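Local structure of group II chitinase (Ostrinia furnacalis, 6JAX) at residues Y13-W18 / T57-D62. The protein is a multidomain protein that probably binds chitin and hydrolyses it internally, this chain being a family 18 glycosyl hydrolase domain of it. Numbering follows the deposited sequence.
With GCS (2-amino-2-deoxy-beta-D-glucopyranose), chain C.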
loop_
_atom_site.group_PDB
_atom_site.type_symbol
_atom_site.label_atom_id
_atom_site.label_comp_id
_atom_site.label_asym_id
_atom_site.label_seq_id
_atom_site.Cartn_x
_atom_site.Cartn_y
_atom_site.Cartn_z
ATOM N N TYR A 13 1.249 -2.370 8.472
ATOM C CA TYR A 13 1.369 -1.693 9.756
ATOM C C TYR A 13 2.375 -0.556 9.574
ATOM O O TYR A 13 3.341 -0.700 8.828
ATOM C CB TYR A 13 1.847 -2.690 10.832
ATOM C CG TYR A 13 2.267 -2.002 12.104
ATOM C CD1 TYR A 13 1.333 -1.704 13.084
ATOM C CD2 TYR A 13 3.595 -1.613 12.304
ATOM C CE1 TYR A 13 1.714 -1.029 14.256
ATOM C CE2 TYR A 13 3.972 -0.935 13.451
ATOM C CZ TYR A 13 3.038 -0.640 14.410
ATOM O OH TYR A 13 3.445 0.035 15.545
ATOM N N THR A 14 2.150 0.589 10.238
ATOM C CA THR A 14 3.114 1.691 10.152
ATOM C C THR A 14 3.570 2.105 11.551
ATOM O O THR A 14 2.738 2.361 12.430
ATOM C CB THR A 14 2.545 2.904 9.381
ATOM O OG1 THR A 14 1.452 3.510 10.100
ATOM C CG2 THR A 14 2.041 2.467 8.015
ATOM N N ASN A 15 4.891 2.132 11.775
ATOM C CA ASN A 15 5.352 2.491 13.115
ATOM C C ASN A 15 5.067 3.955 13.444
ATOM O O ASN A 15 4.857 4.285 14.622
ATOM C CB ASN A 15 6.843 2.138 13.319
ATOM C CG ASN A 15 7.795 2.887 12.392
ATOM O OD1 ASN A 15 7.381 3.668 11.536
ATOM N ND2 ASN A 15 9.103 2.619 12.554
ATOM N N TRP A 16 4.987 4.838 12.439
ATOM C CA TRP A 16 4.829 6.250 12.770
ATOM C C TRP A 16 3.403 6.614 13.174
ATOM O O TRP A 16 3.182 7.734 13.648
ATOM C CB TRP A 16 5.306 7.146 11.603
ATOM C CG TRP A 16 4.511 7.070 10.345
ATOM C CD1 TRP A 16 3.444 7.866 9.985
ATOM C CD2 TRP A 16 4.731 6.174 9.245
ATOM N NE1 TRP A 16 2.985 7.501 8.739
ATOM C CE2 TRP A 16 3.750 6.460 8.268
ATOM C CE3 TRP A 16 5.645 5.138 9.006
ATOM C CZ2 TRP A 16 3.668 5.757 7.057
ATOM C CZ3 TRP A 16 5.566 4.445 7.799
ATOM C CH2 TRP A 16 4.585 4.762 6.840
ATOM N N SER A 17 2.439 5.704 13.022
ATOM C CA SER A 17 1.077 5.965 13.473
ATOM C C SER A 17 0.981 6.058 14.993
ATOM O O SER A 17 -0.051 6.489 15.516
ATOM C CB SER A 17 0.132 4.877 12.932
ATOM O OG SER A 17 0.503 3.577 13.357
ATOM N N TRP A 18 2.047 5.681 15.701
ATOM C CA TRP A 18 2.120 5.862 17.148
ATOM C C TRP A 18 2.088 7.336 17.524
ATOM O O TRP A 18 1.530 7.709 18.565
ATOM C CB TRP A 18 3.415 5.226 17.651
ATOM C CG TRP A 18 3.516 5.005 19.111
ATOM C CD1 TRP A 18 2.508 4.691 19.973
ATOM C CD2 TRP A 18 4.716 5.024 19.879
ATOM N NE1 TRP A 18 3.009 4.528 21.245
ATOM C CE2 TRP A 18 4.365 4.724 21.212
ATOM C CE3 TRP A 18 6.062 5.254 19.570
ATOM C CZ2 TRP A 18 5.308 4.665 22.237
ATOM C CZ3 TRP A 18 6.998 5.192 20.592
ATOM C CH2 TRP A 18 6.615 4.904 21.908
ATOM N N THR A 57 14.509 4.039 16.183
ATOM C CA THR A 57 14.976 3.163 17.256
ATOM C C THR A 57 14.112 3.283 18.504
ATOM O O THR A 57 13.921 2.290 19.213
ATOM C CB THR A 57 16.434 3.443 17.606
ATOM O OG1 THR A 57 16.587 4.827 17.924
ATOM C CG2 THR A 57 17.320 3.097 16.413
ATOM N N TRP A 58 13.574 4.473 18.783
ATOM C CA TRP A 58 12.746 4.638 19.981
ATOM C C TRP A 58 11.543 3.695 19.966
ATOM O O TRP A 58 11.242 3.048 20.971
ATOM C CB TRP A 58 12.284 6.093 20.112
ATOM C CG TRP A 58 11.333 6.383 21.268
ATOM C CD1 TRP A 58 10.052 6.866 21.172
ATOM C CD2 TRP A 58 11.601 6.244 22.672
ATOM N NE1 TRP A 58 9.509 7.032 22.427
ATOM C CE2 TRP A 58 10.434 6.650 23.364
ATOM C CE3 TRP A 58 12.700 5.800 23.410
ATOM C CZ2 TRP A 58 10.345 6.632 24.760
ATOM C CZ3 TRP A 58 12.605 5.772 24.799
ATOM C CH2 TRP A 58 11.438 6.187 25.456
ATOM N N SER A 59 10.836 3.609 18.840
ATOM C CA SER A 59 9.697 2.693 18.807
ATOM C C SER A 59 10.148 1.264 18.511
ATOM O O SER A 59 9.866 0.342 19.284
ATOM C CB SER A 59 8.662 3.156 17.780
ATOM O OG SER A 59 9.232 3.201 16.478
ATOM N N ASP A 60 10.862 1.083 17.397
ATOM C CA ASP A 60 11.196 -0.249 16.896
ATOM C C ASP A 60 11.947 -1.071 17.930
ATOM O O ASP A 60 11.705 -2.276 18.069
ATOM C CB ASP A 60 12.054 -0.140 15.624
ATOM C CG ASP A 60 11.393 0.659 14.527
ATOM O OD1 ASP A 60 10.155 0.796 14.547
ATOM O OD2 ASP A 60 12.124 1.144 13.640
ATOM N N TYR A 61 12.920 -0.454 18.608
ATOM C CA TYR A 61 13.802 -1.139 19.545
ATOM C C TYR A 61 13.446 -0.824 20.993
ATOM O O TYR A 61 13.105 -1.723 21.767
ATOM C CB TYR A 61 15.266 -0.743 19.283
ATOM C CG TYR A 61 15.864 -1.226 17.973
ATOM C CD1 TYR A 61 15.368 -2.354 17.333
ATOM C CD2 TYR A 61 16.942 -0.562 17.394
ATOM C CE1 TYR A 61 15.929 -2.808 16.143
ATOM C CE2 TYR A 61 17.512 -1.012 16.195
ATOM C CZ TYR A 61 16.993 -2.136 15.583
ATOM O OH TYR A 61 17.543 -2.592 14.403
ATOM N N ASP A 62 13.533 0.455 21.387
ATOM C CA ASP A 62 13.444 0.790 22.808
ATOM C C ASP A 62 12.080 0.451 23.390
ATOM O O ASP A 62 11.973 0.078 24.565
ATOM C CB ASP A 62 13.757 2.272 23.027
ATOM C CG ASP A 62 15.171 2.633 22.613
ATOM O OD1 ASP A 62 16.011 1.711 22.509
ATOM O OD2 ASP A 62 15.442 3.830 22.382
HETATM C C1 GCS C . 7.486 9.727 9.864
HETATM C C2 GCS C . 6.909 10.840 8.993
HETATM C C3 GCS C . 5.857 10.311 8.095
HETATM C C4 GCS C . 6.458 9.382 7.092
HETATM C C5 GCS C . 7.117 8.237 7.875
HETATM C C6 GCS C . 7.807 7.298 6.928
HETATM N N2 GCS C . 6.318 11.973 9.766
HETATM O O3 GCS C . 5.182 11.413 7.424
HETATM O O4 GCS C . 5.407 8.902 6.224
HETATM O O5 GCS C . 8.079 8.692 8.910
HETATM O O6 GCS C . 8.879 7.967 6.321
#
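N15 reaches across to D60 through one straight hydrogen bond: the amide nitrogen ND2 of N15 lies 2.9 Å from OD1 of D60, with an N-H...O angle of 174°. The carboxylate oxygen sits in the amide plane and accepts on its syn lone pair, and the two flat groups are nearly coplanar, 9° apart. CG of N15 stands between its backbone N and carbonyl carbon, which swings the amide toward helix 57-62. D60 is gripped at both oxygens: OD1 also bonds the hydroxyl of Y41 and OD2 the backbone N of D56, which holds the buried carboxylate against rotation and probably helps to orient the N15 amide. H55 ND1 is a second, weak partner of N15 ND2.

The aromatic part lies on the other side of S59. W18, its CG anti to the backbone N, extends its six-membered ring toward the helix, where CZ3 meets CD1 of W58 at 3.5 Å. W58 CD1 lies at the edge of the W18 ring; the indole planes are near parallel, 29° apart, but slid so far that the rings barely overlap, the W18 six-membered and W58 five-membered ring centroids being 5.3 Å apart. CB of S59 packs obliquely against the same W18 ring, 3.8 Å from CE3 of W18.

In the TIM barrel of glycosyl hydrolase family 18, strand 8-14 pairs in parallel with strands 38-46 and 342-346; the contact joins the turn that follows it to helix 57-62, beside the bound amino sugars.

W16, whose side chain leaves the backbone away from the helix, turns to the sugar: C5 of one GCS lies over one indole face, offset toward the rim, 3.4 Å from CD2 of W16, while CB of T14 backs the opposite face. Within the turn, OG of S17 donates to the backbone O of T14 at 2.7 Å.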